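Local coordinates for protein NADH-rubredoxin oxidoreductase (PDB 3KLJ) that catalyses the NADH-dependent reduction of rubredoxin through a bound FAD, passing electrons into the chains that scavenge dioxygen and its reduced products in an obligate anaerobe, at residues D34-P45 with Y72-E83. Numbering follows the deposited sequence.
Sequences DITMINSEKYLP and YEKNNIKVITSE. With FAD (flavin-adenine dinucleotide), chain B.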
loop_
_atom_site.group_PDB
_atom_site.type_symbol
_atom_site.label_atom_id
_atom_site.label_comp_id
_atom_site.label_asym_id
_atom_site.label_seq_id
_atom_site.Cartn_x
_atom_site.Cartn_y
_atom_site.Cartn_z
ATOM N N ASP A 34 24.378 -12.983 11.966
ATOM C CA ASP A 34 23.646 -12.767 13.208
ATOM C C ASP A 34 22.502 -11.772 12.978
ATOM O O ASP A 34 22.656 -10.561 13.181
ATOM C CB ASP A 34 24.607 -12.271 14.297
ATOM C CG ASP A 34 23.958 -12.171 15.669
ATOM O OD1 ASP A 34 22.805 -12.616 15.845
ATOM O OD2 ASP A 34 24.618 -11.640 16.584
ATOM N N ILE A 35 21.358 -12.315 12.560
ATOM C CA ILE A 35 20.185 -11.529 12.171
ATOM C C ILE A 35 18.992 -11.812 13.087
ATOM O O ILE A 35 18.599 -12.977 13.288
ATOM C CB ILE A 35 19.768 -11.847 10.709
ATOM C CG1 ILE A 35 20.972 -11.788 9.763
ATOM C CG2 ILE A 35 18.638 -10.925 10.239
ATOM C CD1 ILE A 35 20.820 -12.708 8.549
ATOM N N THR A 36 18.407 -10.741 13.618
ATOM C CA THR A 36 17.205 -10.823 14.448
ATOM C C THR A 36 16.103 -9.916 13.921
ATOM O O THR A 36 16.342 -8.743 13.633
ATOM C CB THR A 36 17.519 -10.427 15.901
ATOM O OG1 THR A 36 18.505 -11.316 16.414
ATOM C CG2 THR A 36 16.287 -10.510 16.786
ATOM N N MET A 37 14.899 -10.469 13.816
ATOM C CA MET A 37 13.724 -9.727 13.393
ATOM C C MET A 37 12.742 -9.598 14.543
ATOM O O MET A 37 12.404 -10.594 15.192
ATOM C CB MET A 37 13.024 -10.450 12.248
ATOM C CG MET A 37 13.910 -10.806 11.072
ATOM S SD MET A 37 12.928 -11.564 9.759
ATOM C CE MET A 37 12.168 -10.075 9.097
ATOM N N ILE A 38 12.284 -8.372 14.779
ATOM C CA ILE A 38 11.236 -8.100 15.752
ATOM C C ILE A 38 9.910 -7.919 15.012
ATOM O O ILE A 38 9.850 -7.140 14.070
ATOM C CB ILE A 38 11.548 -6.808 16.550
ATOM C CG1 ILE A 38 12.873 -6.950 17.308
ATOM C CG2 ILE A 38 10.405 -6.470 17.512
ATOM C CD1 ILE A 38 13.522 -5.615 17.648
ATOM N N ASN A 39 8.856 -8.630 15.415
ATOM C CA ASN A 39 7.531 -8.406 14.807
ATOM C C ASN A 39 6.386 -8.315 15.799
ATOM O O ASN A 39 6.242 -9.176 16.666
ATOM C CB ASN A 39 7.213 -9.460 13.746
ATOM C CG ASN A 39 6.096 -9.021 12.786
ATOM O OD1 ASN A 39 6.099 -7.905 12.229
ATOM N ND2 ASN A 39 5.139 -9.906 12.592
ATOM N N SER A 40 5.570 -7.273 15.647
ATOM C CA SER A 40 4.448 -7.003 16.541
ATOM C C SER A 40 3.325 -8.037 16.411
ATOM O O SER A 40 2.600 -8.284 17.378
ATOM C CB SER A 40 3.903 -5.593 16.309
ATOM O OG SER A 40 3.346 -5.478 15.007
ATOM N N GLU A 41 3.191 -8.632 15.223
ATOM C CA GLU A 41 2.176 -9.661 14.961
ATOM C C GLU A 41 2.649 -11.042 15.427
ATOM O O GLU A 41 3.843 -11.251 15.661
ATOM C CB GLU A 41 1.816 -9.715 13.467
ATOM C CG GLU A 41 1.464 -8.364 12.831
ATOM C CD GLU A 41 0.886 -8.503 11.420
ATOM O OE1 GLU A 41 0.054 -9.398 11.191
ATOM O OE2 GLU A 41 1.251 -7.699 10.539
ATOM N N LYS A 42 1.715 -11.982 15.550
ATOM C CA LYS A 42 2.058 -13.337 15.991
ATOM C C LYS A 42 2.361 -14.282 14.823
ATOM O O LYS A 42 2.507 -15.494 15.014
ATOM C CB LYS A 42 0.985 -13.912 16.931
ATOM C CG LYS A 42 -0.444 -13.824 16.426
ATOM C CD LYS A 42 -1.431 -14.308 17.494
ATOM C CE LYS A 42 -2.852 -13.821 17.208
ATOM N NZ LYS A 42 -3.001 -12.365 17.501
ATOM N N TYR A 43 2.475 -13.707 13.627
ATOM C CA TYR A 43 2.717 -14.461 12.396
ATOM C C TYR A 43 4.028 -14.047 11.743
ATOM O O TYR A 43 4.459 -12.894 11.859
ATOM C CB TYR A 43 1.545 -14.276 11.400
ATOM C CG TYR A 43 0.184 -14.405 12.060
ATOM C CD1 TYR A 43 -0.284 -15.646 12.502
ATOM C CD2 TYR A 43 -0.618 -13.281 12.279
ATOM C CE1 TYR A 43 -1.521 -15.768 13.128
ATOM C CE2 TYR A 43 -1.863 -13.396 12.900
ATOM C CZ TYR A 43 -2.305 -14.643 13.324
ATOM O OH TYR A 43 -3.529 -14.774 13.938
ATOM N N LEU A 44 4.664 -15.000 11.070
ATOM C CA LEU A 44 5.821 -14.724 10.213
ATOM C C LEU A 44 5.436 -13.783 9.057
ATOM O O LEU A 44 4.245 -13.580 8.804
ATOM C CB LEU A 44 6.375 -16.045 9.672
ATOM C CG LEU A 44 7.483 -16.793 10.444
ATOM C CD1 LEU A 44 7.900 -16.172 11.784
ATOM C CD2 LEU A 44 7.187 -18.277 10.582
ATOM N N PRO A 45 6.438 -13.186 8.374
ATOM C CA PRO A 45 6.151 -12.352 7.214
ATOM C C PRO A 45 5.207 -13.010 6.213
ATOM O O PRO A 45 5.425 -14.149 5.799
ATOM C CB PRO A 45 7.530 -12.152 6.591
ATOM C CG PRO A 45 8.430 -12.074 7.778
ATOM C CD PRO A 45 7.835 -13.014 8.821
ATOM N N TYR A 72 13.353 -20.005 8.413
ATOM C CA TYR A 72 14.059 -19.111 9.343
ATOM C C TYR A 72 15.022 -19.869 10.248
ATOM O O TYR A 72 16.079 -19.336 10.613
ATOM C CB TYR A 72 13.078 -18.285 10.187
ATOM C CG TYR A 72 12.221 -17.351 9.367
ATOM C CD1 TYR A 72 12.643 -16.057 9.079
ATOM C CD2 TYR A 72 10.987 -17.778 8.860
ATOM C CE1 TYR A 72 11.853 -15.202 8.314
ATOM C CE2 TYR A 72 10.194 -16.937 8.086
ATOM C CZ TYR A 72 10.629 -15.658 7.819
ATOM O OH TYR A 72 9.833 -14.842 7.067
ATOM N N GLU A 73 14.653 -21.100 10.610
ATOM C CA GLU A 73 15.512 -21.972 11.419
ATOM C C GLU A 73 16.712 -22.505 10.630
ATOM O O GLU A 73 17.849 -22.432 11.102
ATOM C CB GLU A 73 14.711 -23.136 12.024
ATOM C CG GLU A 73 13.959 -22.767 13.298
ATOM C CD GLU A 73 13.187 -23.931 13.893
ATOM O OE1 GLU A 73 13.693 -25.078 13.879
ATOM O OE2 GLU A 73 12.065 -23.692 14.388
ATOM N N LYS A 74 16.454 -23.037 9.431
ATOM C CA LYS A 74 17.516 -23.508 8.537
ATOM C C LYS A 74 18.524 -22.390 8.249
ATOM O O LYS A 74 19.723 -22.636 8.141
ATOM C CB LYS A 74 16.922 -24.026 7.223
ATOM C CG LYS A 74 17.473 -25.373 6.773
ATOM C CD LYS A 74 16.872 -26.524 7.591
ATOM C CE LYS A 74 17.371 -27.893 7.133
ATOM N NZ LYS A 74 18.782 -28.142 7.557
ATOM N N ASN A 75 18.030 -21.161 8.137
ATOM C CA ASN A 75 18.885 -20.015 7.838
ATOM C C ASN A 75 19.351 -19.239 9.062
ATOM O O ASN A 75 20.000 -18.196 8.929
ATOM C CB ASN A 75 18.194 -19.088 6.843
ATOM C CG ASN A 75 18.216 -19.637 5.438
ATOM O OD1 ASN A 75 19.283 -19.934 4.895
ATOM N ND2 ASN A 75 17.040 -19.788 4.842
ATOM N N ASN A 76 19.016 -19.753 10.244
ATOM C CA ASN A 76 19.395 -19.138 11.527
ATOM C C ASN A 76 18.940 -17.701 11.776
ATOM O O ASN A 76 19.545 -16.984 12.574
ATOM C CB ASN A 76 20.898 -19.242 11.765
ATOM C CG ASN A 76 21.227 -20.189 12.866
ATOM O OD1 ASN A 76 21.116 -21.405 12.705
ATOM N ND2 ASN A 76 21.634 -19.644 14.011
ATOM N N ILE A 77 17.879 -17.284 11.100
ATOM C CA ILE A 77 17.306 -15.976 11.355
ATOM C C ILE A 77 16.378 -16.079 12.555
ATOM O O ILE A 77 15.453 -16.893 12.569
ATOM C CB ILE A 77 16.554 -15.435 10.119
ATOM C CG1 ILE A 77 17.548 -15.140 8.987
ATOM C CG2 ILE A 77 15.752 -14.189 10.485
ATOM C CD1 ILE A 77 16.936 -15.194 7.586
ATOM N N LYS A 78 16.637 -15.251 13.558
ATOM C CA LYS A 78 15.858 -15.239 14.790
ATOM C C LYS A 78 14.688 -14.264 14.708
ATOM O O LYS A 78 14.873 -13.054 14.508
ATOM C CB LYS A 78 16.764 -14.907 15.979
ATOM C CG LYS A 78 17.819 -15.982 16.249
ATOM C CD LYS A 78 19.014 -15.452 17.025
ATOM C CE LYS A 78 19.938 -14.609 16.143
ATOM N NZ LYS A 78 21.035 -13.983 16.949
ATOM N N VAL A 79 13.480 -14.797 14.850
ATOM C CA VAL A 79 12.275 -13.977 14.801
ATOM C C VAL A 79 11.644 -13.933 16.188
ATOM O O VAL A 79 11.314 -14.974 16.762
ATOM C CB VAL A 79 11.253 -14.496 13.771
ATOM C CG1 VAL A 79 10.048 -13.559 13.684
ATOM C CG2 VAL A 79 11.902 -14.648 12.395
ATOM N N ILE A 80 11.517 -12.728 16.736
ATOM C CA ILE A 80 10.788 -12.535 17.986
ATOM C C ILE A 80 9.394 -12.015 17.638
ATOM O O ILE A 80 9.239 -10.861 17.221
ATOM C CB ILE A 80 11.501 -11.553 18.944
ATOM C CG1 ILE A 80 13.022 -11.719 18.861
ATOM C CG2 ILE A 80 11.010 -11.761 20.382
ATOM C CD1 ILE A 80 13.805 -10.602 19.525
ATOM N N THR A 81 8.389 -12.877 17.794
ATOM C CA THR A 81 7.006 -12.521 17.450
ATOM C C THR A 81 6.281 -11.904 18.642
ATOM O O THR A 81 6.718 -12.052 19.791
ATOM C CB THR A 81 6.194 -13.740 16.943
ATOM O OG1 THR A 81 6.368 -14.831 17.852
ATOM C CG2 THR A 81 6.646 -14.152 15.542
ATOM N N SER A 82 5.177 -11.217 18.344
ATOM C CA SER A 82 4.343 -10.525 19.326
ATOM C C SER A 82 5.149 -9.554 20.197
ATOM O O SER A 82 4.845 -9.354 21.374
ATOM C CB SER A 82 3.550 -11.522 20.180
ATOM O OG SER A 82 2.642 -12.265 19.385
ATOM N N GLU A 83 6.178 -8.959 19.600
ATOM C CA GLU A 83 7.014 -7.988 20.291
ATOM C C GLU A 83 7.077 -6.673 19.510
ATOM O O GLU A 83 7.192 -6.662 18.281
ATOM C CB GLU A 83 8.407 -8.558 20.552
ATOM C CG GLU A 83 9.097 -7.959 21.780
ATOM C CD GLU A 83 8.342 -8.203 23.080
ATOM O OE1 GLU A 83 7.830 -7.219 23.657
ATOM O OE2 GLU A 83 8.256 -9.371 23.517
HETATM P PA FAD B . 4.181 -4.119 6.470
HETATM O O1A FAD B . 3.132 -3.251 7.112
HETATM O O2A FAD B . 3.601 -5.116 5.497
HETATM O O5B FAD B . 5.013 -4.877 7.602
HETATM C C5B FAD B . 5.529 -4.175 8.719
HETATM C C4B FAD B . 5.480 -5.080 9.951
HETATM O O4B FAD B . 6.112 -4.426 11.050
HETATM C C3B FAD B . 4.041 -5.358 10.375
HETATM O O3B FAD B . 3.866 -6.757 10.535
HETATM C C2B FAD B . 3.867 -4.626 11.693
HETATM O O2B FAD B . 3.053 -5.333 12.602
HETATM C C1B FAD B . 5.298 -4.538 12.205
HETATM N N9A FAD B . 5.528 -3.413 13.130
HETATM C C8A FAD B . 4.954 -2.170 13.094
HETATM N N7A FAD B . 5.444 -1.439 14.123
HETATM C C5A FAD B . 6.326 -2.191 14.812
HETATM C C6A FAD B . 7.099 -1.934 15.945
HETATM N N6A FAD B . 6.840 -0.867 16.703
HETATM N N1A FAD B . 7.922 -2.933 16.433
HETATM C C2A FAD B . 7.981 -4.167 15.812
HETATM N N3A FAD B . 7.203 -4.417 14.697
HETATM C C4A FAD B . 6.389 -3.439 14.200
HETATM N N1 FAD B . 0.558 -3.176 -2.426
HETATM C C2 FAD B . 0.687 -3.299 -3.793
HETATM O O2 FAD B . 1.723 -2.948 -4.332
HETATM N N3 FAD B . -0.327 -3.842 -4.555
HETATM C C4 FAD B . -1.493 -4.251 -3.951
HETATM O O4 FAD B . -2.387 -4.718 -4.663
HETATM C C4X FAD B . -1.646 -4.119 -2.564
HETATM N N5 FAD B . -2.808 -4.533 -1.929
HETATM C C5X FAD B . -2.948 -4.404 -0.560
HETATM C C6 FAD B . -4.128 -4.819 0.072
HETATM C C7 FAD B . -4.250 -4.692 1.465
HETATM C C7M FAD B . -5.511 -5.133 2.148
HETATM C C8 FAD B . -3.208 -4.144 2.214
HETATM C C8M FAD B . -3.314 -3.989 3.710
HETATM C C9 FAD B . -2.044 -3.729 1.578
HETATM C C9A FAD B . -1.907 -3.861 0.192
HETATM N N10 FAD B . -0.733 -3.451 -0.437
HETATM C C10 FAD B . -0.605 -3.580 -1.807
HETATM C "C1'" FAD B . 0.375 -2.847 0.360
HETATM C "C2'" FAD B . 1.470 -3.839 0.687
HETATM O "O2'" FAD B . 0.933 -4.833 1.535
HETATM C "C3'" FAD B . 2.571 -3.073 1.393
HETATM O "O3'" FAD B . 3.166 -2.159 0.491
HETATM C "C4'" FAD B . 3.661 -3.971 1.954
HETATM O "O4'" FAD B . 3.107 -4.935 2.839
HETATM C "C5'" FAD B . 4.640 -3.104 2.736
HETATM O "O5'" FAD B . 5.523 -3.970 3.403
HETATM P P FAD B . 6.330 -3.448 4.669
HETATM O O1P FAD B . 7.246 -4.561 5.152
HETATM O O2P FAD B . 7.035 -2.148 4.372
HETATM O O3P FAD B . 5.209 -3.093 5.776
HETATM O O HOH W 1 7.374 -15.738 6.341
#
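Asp34 forms a salt bridge with Lys78, OD1 lying 2.5 Å from NZ, a very short spacing. The lysine chain bends about its CG-CD bond (chi3 -75°), which brings the amine there. Strand 35-38 then runs parallel to strand 78-80. Ile35 O accepts from Lys78 N, Met37 N donates to Lys78 O at 2.7 Å, and Met37 O accepts from Ile80 N. Thr36 CG2 meets Ile80 CD1 at 3.7 Å on one sheet face. Met37 points to the other face, where its bent chain (chi3 77°) sets SD obliquely beside the Tyr72 ring, 4.1 Å from CE1, a Met-aromatic contact. Ile77 CG2 touches both Met37 SD and the ring edge. Next, Asn39 N donates to Ile80 O, and Asn39 O takes Glu83 N from above its carbonyl plane. Ser40 OG meets FAD O2B in a hydrogen bond whose modelled length, 2.4 Å, is doubtfully short. Glu41 OE2 lies 2.8 Å from FAD O3B and forms a salt bridge with Arg48, while OE1 is hydrogen-bonded to Tyr46 OH. Glu41 O accepts from Ser82 N. Leu44 CG lies 3.6 Å from Tyr72 CE2, and its CD1 reaches Val79. Pro45 CD and CG abut Tyr72 OH, while a water bridges that hydroxyl to Pro45 O. Strand 78-80 is outermost in the parallel sheet of the Rossmann-type FAD-binding domain. The loop after strand 35-38, with its acidic Glu41 at the adenosine ribose, is typical of this dinucleotide-binding fold.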